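Local atomic coordinates of interferon (Danio rerio, PDB entry 3PIV), a protein that probably acts as a secreted type I interferon-like cytokine that binds cell-surface receptors and takes part in antiviral defence. Residues N80-E83 against D84-I88; R142-K145 against S146-R150; E98-R102 against Y103-A107. One frame throughout, in Å; residues are numbered along the deposited sequence.

In the fold
The chain is an all-helical cytokine bundle, and its three contacts are all local, each between neighbouring residues of one continuous run. Contact 1 lies in the first turns of helix 79-101 and contact 3 at the end of that same helix, where the chain leaves it; their centres are about 28 Å apart. Contact 2 sits in the middle of helix 134-158, about 7 Å from the centre of the chain. Contacts 1 and 2 meet across the core, where Phe85 CZ lies 3.8 Å from Val144 CG1 and Phe85 CE2 3.9 Å from Leu148 CD1. A bound nickel ion is about 11 Å from the side chain of Leu86 and 12 Å from that of His147, touching neither.

Contact 1 of 3, residues N80-E83 against D84-I88; sequences NTVE and DFLNI
Asn80 to Asp84, Thr81 to Phe85, Val82 to Leu86 and Glu83 to Asn87 are joined by successive i to i+4 backbone hydrogen bonds, the one from Leu86 N to Val82 O measuring 2.9 Å. The side chains of this helical run divide into a polar and an apolar side. On the polar side Glu83 and Asn87 are one turn apart. A bend at the second torsion of Glu83 (chi2 69°) folds its carboxylate over toward the next turn, and Asn87 ND2 makes a weak hydrogen bond of 3.2 Å to Glu83 OE2. The N-H points poorly at the oxygen, and the carboxylate and amide planes stand almost perpendicular, at 88°. The main hold on the carboxylate is the salt bridge of OE1 with Arg69, to which Asn87 adds its weak one. Glu83 OE1 also lies 3.7 Å from Leu86 CD1. A long acidic side chain suits this place because it can reach both partners from the helix surface. Near the start of the helix, the hydroxyl of Thr81 is hydrogen-bonded to Asp78.

The apolar side is carried by Val82, Phe85 and Leu86. Val82 CG1 is 4.3 Å from Leu86 CG; such aliphatic branches suit the buried side, where Leu86 and Phe85 both reach Met66. Phe85 CG is anti to the backbone N (chi1 -178°), and the ring extends away from its own helix to pack on Leu21, Ile62, Val144 and Leu148. Polar outside and aliphatic or aromatic inside, this is the amphipathic helix of a four-helix-bundle cytokine.

Contact 2 of 3, residues R142-K145 against S146-R150; sequences RVVK and SHLQR
Arg142 and Ser146, one turn apart, meet on the partly exposed side of an amphipathic helix of the interferon bundle, while Val143, Val144, His147 and Leu148 turn inward. Arg142 reaches forward through a bend at its second torsion (chi2 55°), which brings NH1 to the serine: the hydrogen bond from Arg142 NH1 to Ser146 OG is 2.7 Å long, and the hydroxyl oxygen lies at the guanidinium edge, 16° out of its plane. A small hydroxyl suits this position, since it can accept from the arginine while staying close to the backbone. Lys145 and Gln149 pass each other at a slant, their closest approach being Lys145 CE to Gln149 NE2 at 3.5 Å. Lys145 CD lies over the rim of one guanidinium face of Arg142, and the lysine chain also packs on Leu18 and Leu21 of helix 10-23.

On the inner side Val143 and His147 run side by side in the same direction, with Val143 CG1 3.6 Å from His147 CD2. The imidazole has polar partners at both nitrogens, His119 at NE2 and Tyr40 at ND1, which fix its rotation and satisfy a buried polar ring; Phe35 meets it edge-to-face. Val144 and Leu148 are likewise aligned, Val144 CG1 and Leu148 CD1 4.2 Å apart, and together they offer an aliphatic surface to Phe85.

A single water completes the outer network. It donates to Gln149 OE1 at 2.7 Å, lies 2.8 Å from Ser146 OG, and accepts a weak bond from Arg142 NH2.

Contact 3 of 3, residues E98-R102 against Y103-A107; sequences ECVAR and YAKPA
Tyr103 folds back under the last turn of helix 79-101, its ring packing against the backbone at Cys99 and Val100. The backbone contributes one hydrogen bond across the contact, from Tyr103 N to Val100 O at 3.0 Å. It spans three residues, and its donor stands well above the carbonyl plane (59°), off the lone-pair direction.

In the packing, a peptide carbonyl lies on a ring face. With CG set beside its backbone N (chi1 -53°), the tyrosine places its ring so that Cys99 O sits 3.4 Å above the centre, with Val100 N on the same face, nearer the rim. Two side chains flank the rim of that face: Val100 CG2 is 4.2 Å from Tyr103 CE2, and Cys99 CB 3.6 Å from Tyr103 OH. A flat ring suits because its whole face can lie against this backbone while it also touches Glu49 and Lys53 of helix 48-66.

Within 98-102, one turn apart, Arg102 NH2 forms a 3.0 Å salt bridge with Glu98 OE2, which also accepts from Trp6. Cys99 is disulfide-bonded to Cys4, and Tyr103 also touches Cys4. The chemistry implies that the helix end is tied covalently to the N-terminal segment, with the aromatic ring packed beside the disulfide.

Contact 1 of 3, residues N80-E83 against D84-I88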
ATOM      1  N   ASN A  80     -10.362   1.229 -15.348  1.00 17.20           N
ATOM      2  CA  ASN A  80     -10.181  -0.202 -15.461  1.00 20.39           C
ATOM      3  C   ASN A  80      -8.797  -0.564 -14.944  1.00 18.25           C
ATOM      4  O   ASN A  80      -8.616  -1.607 -14.337  1.00 19.90           O
ATOM      5  CB  ASN A  80     -10.343  -0.664 -16.910  1.00 24.95           C
ATOM      6  CG  ASN A  80     -11.762  -0.475 -17.429  1.00 29.15           C
ATOM      7  OD1 ASN A  80     -12.729  -0.740 -16.724  1.00 26.39           O
ATOM      8  ND2 ASN A  80     -11.884  -0.025 -18.675  1.00 26.24           N
ATOM      9  N   THR A  81      -7.820   0.302 -15.198  1.00 18.15           N
ATOM     10  CA  THR A  81      -6.476   0.070 -14.667  1.00 18.97           C
ATOM     11  C   THR A  81      -6.510   0.182 -13.135  1.00 17.60           C
ATOM     12  O   THR A  81      -5.880  -0.610 -12.431  1.00 15.19           O
ATOM     13  CB  THR A  81      -5.440   1.037 -15.272  1.00 21.45           C
ATOM     14  OG1 THR A  81      -5.466   0.927 -16.698  1.00 22.17           O
ATOM     15  CG2 THR A  81      -4.013   0.724 -14.758  1.00 17.67           C
ATOM     16  N   VAL A  82      -7.274   1.136 -12.610  1.00 13.48           N
ATOM     17  CA  VAL A  82      -7.431   1.206 -11.165  1.00 15.18           C
ATOM     18  C   VAL A  82      -7.966  -0.119 -10.621  1.00 16.05           C
ATOM     19  O   VAL A  82      -7.410  -0.703  -9.683  1.00 13.67           O
ATOM     20  CB  VAL A  82      -8.352   2.339 -10.734  1.00 20.51           C
ATOM     21  CG1 VAL A  82      -8.540   2.289  -9.215  1.00 13.19           C
ATOM     22  CG2 VAL A  82      -7.768   3.676 -11.156  1.00 17.30           C
ATOM     23  N   GLU A  83      -9.021  -0.622 -11.241  1.00 14.79           N
ATOM     24  CA  GLU A  83      -9.623  -1.868 -10.783  1.00 15.71           C
ATOM     25  C   GLU A  83      -8.603  -3.016 -10.833  1.00 16.86           C
ATOM     26  O   GLU A  83      -8.526  -3.842  -9.925  1.00 16.10           O
ATOM     27  CB  GLU A  83     -10.882  -2.189 -11.609  1.00 16.73           C
ATOM     28  CG  GLU A  83     -11.486  -3.571 -11.330  1.00 17.15           C
ATOM     29  CD  GLU A  83     -12.105  -3.694  -9.948  1.00 19.73           C
ATOM     30  OE1 GLU A  83     -12.219  -2.680  -9.224  1.00 18.06           O
ATOM     31  OE2 GLU A  83     -12.476  -4.820  -9.570  1.00 24.83           O
ATOM     32  N   ASP A  84      -7.819  -3.077 -11.895  1.00 14.50           N
ATOM     33  CA  ASP A  84      -6.793  -4.114 -11.963  1.00 19.60           C
ATOM     34  C   ASP A  84      -5.798  -3.981 -10.811  1.00 17.64           C
ATOM     35  O   ASP A  84      -5.378  -4.983 -10.213  1.00 16.42           O
ATOM     36  CB  ASP A  84      -6.083  -4.097 -13.315  1.00 18.68           C
ATOM     37  CG  ASP A  84      -6.987  -4.568 -14.448  1.00 23.68           C
ATOM     38  OD1 ASP A  84      -7.866  -5.415 -14.187  1.00 24.55           O
ATOM     39  OD2 ASP A  84      -6.820  -4.093 -15.589  1.00 22.43           O
ATOM     40  N   PHE A  85      -5.447  -2.737 -10.496  1.00 16.25           N
ATOM     41  CA  PHE A  85      -4.495  -2.443  -9.436  1.00 13.94           C
ATOM     42  C   PHE A  85      -5.031  -2.973  -8.119  1.00 19.58           C
ATOM     43  O   PHE A  85      -4.313  -3.635  -7.357  1.00 17.57           O
ATOM     44  CB  PHE A  85      -4.273  -0.936  -9.351  1.00 13.55           C
ATOM     45  CG  PHE A  85      -3.277  -0.523  -8.312  1.00 12.75           C
ATOM     46  CD1 PHE A  85      -3.696   0.010  -7.111  1.00 13.01           C
ATOM     47  CD2 PHE A  85      -1.913  -0.646  -8.552  1.00 12.78           C
ATOM     48  CE1 PHE A  85      -2.768   0.400  -6.141  1.00 17.06           C
ATOM     49  CE2 PHE A  85      -0.984  -0.256  -7.600  1.00 15.93           C
ATOM     50  CZ  PHE A  85      -1.412   0.268  -6.390  1.00 16.10           C
ATOM     51  N   LEU A  86      -6.303  -2.675  -7.858  1.00 14.27           N
ATOM     52  CA  LEU A  86      -6.978  -3.131  -6.656  1.00 18.44           C
ATOM     53  C   LEU A  86      -6.942  -4.645  -6.562  1.00 19.07           C
ATOM     54  O   LEU A  86      -6.716  -5.210  -5.492  1.00 17.40           O
ATOM     55  CB  LEU A  86      -8.448  -2.700  -6.674  1.00 14.29           C
ATOM     56  CG  LEU A  86      -8.763  -1.211  -6.675  1.00 12.74           C
ATOM     57  CD1 LEU A  86     -10.300  -1.001  -6.588  1.00 15.54           C
ATOM     58  CD2 LEU A  86      -8.049  -0.554  -5.508  1.00  7.86           C
ATOM     59  N   ASN A  87      -7.192  -5.288  -7.695  1.00 22.76           N
ATOM     60  CA  ASN A  87      -7.327  -6.737  -7.756  1.00 21.93           C
ATOM     61  C   ASN A  87      -6.005  -7.453  -7.556  1.00 21.40           C
ATOM     62  O   ASN A  87      -5.922  -8.433  -6.832  1.00 22.79           O
ATOM     63  CB  ASN A  87      -7.950  -7.137  -9.093  1.00 24.56           C
ATOM     64  CG  ASN A  87      -9.454  -6.974  -9.094  1.00 37.40           C
ATOM     65  OD1 ASN A  87     -10.094  -7.033  -8.038  1.00 39.07           O
ATOM     66  ND2 ASN A  87     -10.033  -6.777 -10.274  1.00 36.57           N
ATOM     67  N   ILE A  88      -4.963  -6.958  -8.204  1.00 21.29           N
ATOM     68  CA  ILE A  88      -3.659  -7.575  -8.048  1.00 21.34           C
ATOM     69  C   ILE A  88      -3.278  -7.559  -6.562  1.00 18.79           C
ATOM     70  O   ILE A  88      -2.880  -8.572  -5.986  1.00 16.01           O
ATOM     71  CB  ILE A  88      -2.606  -6.898  -8.965  1.00 20.27           C
ATOM     72  CG1 ILE A  88      -1.582  -7.916  -9.459  1.00 35.59           C
ATOM     73  CG2 ILE A  88      -1.906  -5.747  -8.274  1.00 18.45           C
ATOM     74  CD1 ILE A  88      -0.464  -8.173  -8.480  1.00 30.65           C
TER

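Contact 2 of 3, residues R142-K145 against S146-R150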
ATOM      1  N   ARG A 142       1.829   9.094  -6.013  1.00 14.69           N
ATOM      2  CA  ARG A 142       3.281   9.084  -5.809  1.00 17.14           C
ATOM      3  C   ARG A 142       3.622   8.389  -4.484  1.00 19.16           C
ATOM      4  O   ARG A 142       4.558   7.597  -4.429  1.00 17.77           O
ATOM      5  CB  ARG A 142       3.866  10.493  -5.845  1.00 18.09           C
ATOM      6  CG  ARG A 142       5.401  10.549  -5.589  1.00 22.99           C
ATOM      7  CD  ARG A 142       6.172   9.652  -6.546  1.00 22.71           C
ATOM      8  NE  ARG A 142       7.607   9.571  -6.247  1.00 26.67           N
ATOM      9  CZ  ARG A 142       8.143   8.747  -5.348  1.00 27.71           C
ATOM     10  NH1 ARG A 142       7.367   7.934  -4.639  1.00 23.67           N
ATOM     11  NH2 ARG A 142       9.459   8.740  -5.144  1.00 32.21           N
ATOM     12  N   VAL A 143       2.840   8.658  -3.437  1.00 15.31           N
ATOM     13  CA  VAL A 143       3.052   8.042  -2.121  1.00 15.81           C
ATOM     14  C   VAL A 143       2.909   6.516  -2.172  1.00 15.13           C
ATOM     15  O   VAL A 143       3.732   5.794  -1.622  1.00 12.76           O
ATOM     16  CB  VAL A 143       2.104   8.619  -1.033  1.00 16.68           C
ATOM     17  CG1 VAL A 143       2.025   7.687   0.174  1.00 15.01           C
ATOM     18  CG2 VAL A 143       2.563  10.011  -0.601  1.00 22.13           C
ATOM     19  N   VAL A 144       1.873   6.037  -2.854  1.00 13.85           N
ATOM     20  CA  VAL A 144       1.630   4.600  -2.992  1.00 12.68           C
ATOM     21  C   VAL A 144       2.792   3.912  -3.713  1.00 13.31           C
ATOM     22  O   VAL A 144       3.163   2.784  -3.378  1.00 12.30           O
ATOM     23  CB  VAL A 144       0.313   4.326  -3.740  1.00 12.29           C
ATOM     24  CG1 VAL A 144       0.224   2.866  -4.173  1.00 14.50           C
ATOM     25  CG2 VAL A 144      -0.864   4.686  -2.857  1.00 11.92           C
ATOM     26  N   LYS A 145       3.356   4.594  -4.706  1.00 13.29           N
ATOM     27  CA  LYS A 145       4.572   4.109  -5.364  1.00 17.05           C
ATOM     28  C   LYS A 145       5.658   3.847  -4.329  1.00 14.06           C
ATOM     29  O   LYS A 145       6.291   2.800  -4.339  1.00 13.44           O
ATOM     30  CB  LYS A 145       5.081   5.104  -6.407  1.00 12.47           C
ATOM     31  CG  LYS A 145       6.358   4.626  -7.134  1.00 21.69           C
ATOM     32  CD  LYS A 145       6.898   5.681  -8.088  1.00 22.70           C
ATOM     33  CE  LYS A 145       8.009   5.132  -8.972  1.00 24.76           C
ATOM     34  NZ  LYS A 145       8.437   6.139  -9.981  1.00 27.50           N
ATOM     35  N   SER A 146       5.863   4.797  -3.422  1.00 16.71           N
ATOM     36  CA  SER A 146       6.853   4.602  -2.368  1.00 15.97           C
ATOM     37  C   SER A 146       6.547   3.421  -1.436  1.00 15.02           C
ATOM     38  O   SER A 146       7.455   2.727  -1.005  1.00 14.08           O
ATOM     39  CB  SER A 146       7.078   5.886  -1.573  1.00 17.77           C
ATOM     40  OG  SER A 146       7.995   6.719  -2.264  1.00 25.86           O
ATOM     41  N   HIS A 147       5.277   3.191  -1.116  1.00 16.03           N
ATOM     42  CA  HIS A 147       4.934   2.041  -0.280  1.00 12.43           C
ATOM     43  C   HIS A 147       5.301   0.768  -1.025  1.00 11.16           C
ATOM     44  O   HIS A 147       5.868  -0.167  -0.454  1.00 11.82           O
ATOM     45  CB  HIS A 147       3.431   2.013   0.033  1.00 12.00           C
ATOM     46  CG  HIS A 147       3.009   2.990   1.086  1.00 14.89           C
ATOM     47  ND1 HIS A 147       3.163   2.748   2.432  1.00 12.86           N
ATOM     48  CD2 HIS A 147       2.432   4.212   0.984  1.00 14.05           C
ATOM     49  CE1 HIS A 147       2.712   3.783   3.117  1.00 14.16           C
ATOM     50  NE2 HIS A 147       2.253   4.679   2.262  1.00 12.10           N
ATOM     51  N   LEU A 148       4.955   0.718  -2.305  1.00 11.14           N
ATOM     52  CA  LEU A 148       5.163  -0.504  -3.065  1.00 11.69           C
ATOM     53  C   LEU A 148       6.668  -0.826  -3.136  1.00 17.34           C
ATOM     54  O   LEU A 148       7.057  -1.992  -3.066  1.00 15.55           O
ATOM     55  CB  LEU A 148       4.564  -0.396  -4.473  1.00 11.33           C
ATOM     56  CG  LEU A 148       3.026  -0.321  -4.577  1.00 13.46           C
ATOM     57  CD1 LEU A 148       2.594  -0.056  -6.003  1.00 14.35           C
ATOM     58  CD2 LEU A 148       2.386  -1.602  -4.048  1.00 13.46           C
ATOM     59  N   GLN A 149       7.497   0.208  -3.263  1.00 11.39           N
ATOM     60  CA  GLN A 149       8.952   0.018  -3.362  1.00 13.62           C
ATOM     61  C   GLN A 149       9.508  -0.523  -2.064  1.00 13.53           C
ATOM     62  O   GLN A 149      10.240  -1.487  -2.069  1.00 18.33           O
ATOM     63  CB  GLN A 149       9.663   1.320  -3.768  1.00 17.81           C
ATOM     64  CG  GLN A 149       9.532   1.616  -5.244  1.00 17.98           C
ATOM     65  CD  GLN A 149       9.808   3.055  -5.611  1.00 22.31           C
ATOM     66  OE1 GLN A 149       9.732   3.961  -4.771  1.00 23.62           O
ATOM     67  NE2 GLN A 149      10.106   3.283  -6.889  1.00 23.60           N
ATOM     68  N   ARG A 150       9.104   0.059  -0.943  1.00 17.00           N
ATOM     69  CA  ARG A 150       9.569  -0.416   0.353  1.00 16.25           C
ATOM     70  C   ARG A 150       8.969  -1.778   0.766  1.00 17.37           C
ATOM     71  O   ARG A 150       9.659  -2.603   1.371  1.00 15.18           O
ATOM     72  CB  ARG A 150       9.315   0.639   1.426  1.00 14.46           C
ATOM     73  CG  ARG A 150      10.052   1.974   1.201  1.00 21.25           C
ATOM     74  CD  ARG A 150      11.573   1.869   1.356  1.00 17.51           C
ATOM     75  NE  ARG A 150      12.006   1.377   2.667  1.00 23.70           N
ATOM     76  CZ  ARG A 150      12.332   2.150   3.707  1.00 20.68           C
ATOM     77  NH1 ARG A 150      12.249   3.463   3.608  1.00 21.65           N
ATOM     78  NH2 ARG A 150      12.714   1.607   4.856  1.00 17.59           N
TER
HETATM   79  O   HOH W   1      10.491   6.095  -3.282  1.00 31.70           O

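Contact 3 of 3, residues E98-R102 against Y103-A107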
ATOM      1  N   GLU A  98      -3.772 -15.908   4.821  1.00 22.95           N
ATOM      2  CA  GLU A  98      -3.727 -17.306   5.209  1.00 30.61           C
ATOM      3  C   GLU A  98      -2.612 -17.538   6.247  1.00 28.33           C
ATOM      4  O   GLU A  98      -2.846 -18.148   7.287  1.00 25.95           O
ATOM      5  CB  GLU A  98      -3.572 -18.200   3.977  1.00 28.83           C
ATOM      6  CG  GLU A  98      -3.488 -19.681   4.282  1.00 40.78           C
ATOM      7  CD  GLU A  98      -3.220 -20.512   3.038  1.00 46.87           C
ATOM      8  OE1 GLU A  98      -4.167 -20.710   2.241  1.00 50.02           O
ATOM      9  OE2 GLU A  98      -2.061 -20.960   2.857  1.00 45.56           O
ATOM     10  N   CYS A  99      -1.414 -17.021   5.987  1.00 25.70           N
ATOM     11  CA  CYS A  99      -0.331 -17.169   6.951  1.00 24.15           C
ATOM     12  C   CYS A  99      -0.649 -16.461   8.248  1.00 26.10           C
ATOM     13  O   CYS A  99      -0.366 -16.979   9.318  1.00 32.41           O
ATOM     14  CB  CYS A  99       0.989 -16.641   6.392  1.00 24.86           C
ATOM     15  SG  CYS A  99       1.377 -17.226   4.740  1.00 32.06           S
ATOM     16  N   VAL A 100      -1.223 -15.267   8.158  1.00 25.61           N
ATOM     17  CA  VAL A 100      -1.491 -14.459   9.343  1.00 24.64           C
ATOM     18  C   VAL A 100      -2.453 -15.160  10.310  1.00 27.61           C
ATOM     19  O   VAL A 100      -2.315 -15.061  11.536  1.00 25.77           O
ATOM     20  CB  VAL A 100      -2.035 -13.059   8.963  1.00 20.88           C
ATOM     21  CG1 VAL A 100      -2.450 -12.284  10.207  1.00 18.84           C
ATOM     22  CG2 VAL A 100      -0.993 -12.290   8.170  1.00 21.84           C
ATOM     23  N   ALA A 101      -3.425 -15.868   9.746  1.00 29.27           N
ATOM     24  CA  ALA A 101      -4.345 -16.686  10.530  1.00 29.18           C
ATOM     25  C   ALA A 101      -3.605 -17.677  11.454  1.00 33.80           C
ATOM     26  O   ALA A 101      -4.115 -18.049  12.510  1.00 32.06           O
ATOM     27  CB  ALA A 101      -5.318 -17.424   9.597  1.00 26.59           C
ATOM     28  N   ARG A 102      -2.397 -18.085  11.070  1.00 33.92           N
ATOM     29  CA  ARG A 102      -1.619 -19.034  11.876  1.00 31.26           C
ATOM     30  C   ARG A 102      -0.907 -18.412  13.073  1.00 33.67           C
ATOM     31  O   ARG A 102      -0.516 -19.120  13.995  1.00 36.40           O
ATOM     32  CB  ARG A 102      -0.583 -19.746  11.013  1.00 28.40           C
ATOM     33  CG  ARG A 102      -1.181 -20.507   9.844  1.00 31.25           C
ATOM     34  CD  ARG A 102      -0.097 -21.052   8.948  1.00 26.32           C
ATOM     35  NE  ARG A 102      -0.651 -21.453   7.664  1.00 28.77           N
ATOM     36  CZ  ARG A 102       0.014 -21.383   6.518  1.00 31.07           C
ATOM     37  NH1 ARG A 102       1.258 -20.925   6.503  1.00 31.48           N
ATOM     38  NH2 ARG A 102      -0.568 -21.761   5.388  1.00 36.75           N
ATOM     39  N   TYR A 103      -0.725 -17.097  13.060  1.00 33.55           N
ATOM     40  CA  TYR A 103       0.069 -16.444  14.096  1.00 33.58           C
ATOM     41  C   TYR A 103      -0.696 -16.205  15.389  1.00 34.35           C
ATOM     42  O   TYR A 103      -1.919 -16.087  15.386  1.00 41.37           O
ATOM     43  CB  TYR A 103       0.627 -15.119  13.583  1.00 36.47           C
ATOM     44  CG  TYR A 103       1.386 -15.240  12.280  1.00 36.62           C
ATOM     45  CD1 TYR A 103       2.035 -16.417  11.934  1.00 33.66           C
ATOM     46  CD2 TYR A 103       1.459 -14.168  11.401  1.00 31.62           C
ATOM     47  CE1 TYR A 103       2.732 -16.520  10.741  1.00 35.28           C
ATOM     48  CE2 TYR A 103       2.146 -14.260  10.214  1.00 29.32           C
ATOM     49  CZ  TYR A 103       2.782 -15.433   9.885  1.00 32.99           C
ATOM     50  OH  TYR A 103       3.469 -15.509   8.695  1.00 32.79           O
ATOM     51  N   ALA A 104       0.035 -16.142  16.497  1.00 34.63           N
ATOM     52  CA  ALA A 104      -0.544 -15.786  17.790  1.00 39.83           C
ATOM     53  C   ALA A 104      -1.000 -14.334  17.772  1.00 35.47           C
ATOM     54  O   ALA A 104      -0.225 -13.438  17.450  1.00 37.24           O
ATOM     55  CB  ALA A 104       0.465 -15.995  18.896  1.00 34.66           C
ATOM     56  N   LYS A 105      -2.261 -14.106  18.114  1.00 44.52           N
ATOM     57  CA  LYS A 105      -2.811 -12.754  18.129  1.00 47.26           C
ATOM     58  C   LYS A 105      -2.551 -12.134  19.499  1.00 48.72           C
ATOM     59  O   LYS A 105      -3.204 -12.491  20.478  1.00 51.56           O
ATOM     60  CB  LYS A 105      -4.299 -12.778  17.763  1.00 53.53           C
ATOM     61  CG  LYS A 105      -4.559 -13.377  16.367  1.00 55.54           C
ATOM     62  CD  LYS A 105      -6.040 -13.353  15.980  1.00 58.16           C
ATOM     63  CE  LYS A 105      -6.228 -13.761  14.521  1.00 48.08           C
ATOM     64  NZ  LYS A 105      -5.268 -13.028  13.633  1.00 49.68           N
ATOM     65  N   PRO A 106      -1.605 -11.175  19.550  1.00 48.52           N
ATOM     66  CA  PRO A 106      -0.770 -10.785  20.698  1.00 49.85           C
ATOM     67  C   PRO A 106      -1.385  -9.911  21.796  1.00 47.84           C
ATOM     68  O   PRO A 106      -2.577  -9.591  21.802  1.00 41.56           O
ATOM     69  CB  PRO A 106       0.339  -9.985  20.031  1.00 53.32           C
ATOM     70  CG  PRO A 106      -0.414  -9.228  18.952  1.00 47.39           C
ATOM     71  CD  PRO A 106      -1.431 -10.236  18.424  1.00 51.71           C
ATOM     72  N   ALA A 107      -0.503  -9.509  22.710  1.00 45.27           N
ATOM     73  CA  ALA A 107      -0.862  -8.835  23.958  1.00 42.41           C
ATOM     74  C   ALA A 107      -1.465  -7.442  23.786  1.00 37.97           C
ATOM     75  O   ALA A 107      -2.512  -7.139  24.357  1.00 38.76           O
ATOM     76  CB  ALA A 107       0.358  -8.769  24.877  1.00 41.14           C
TER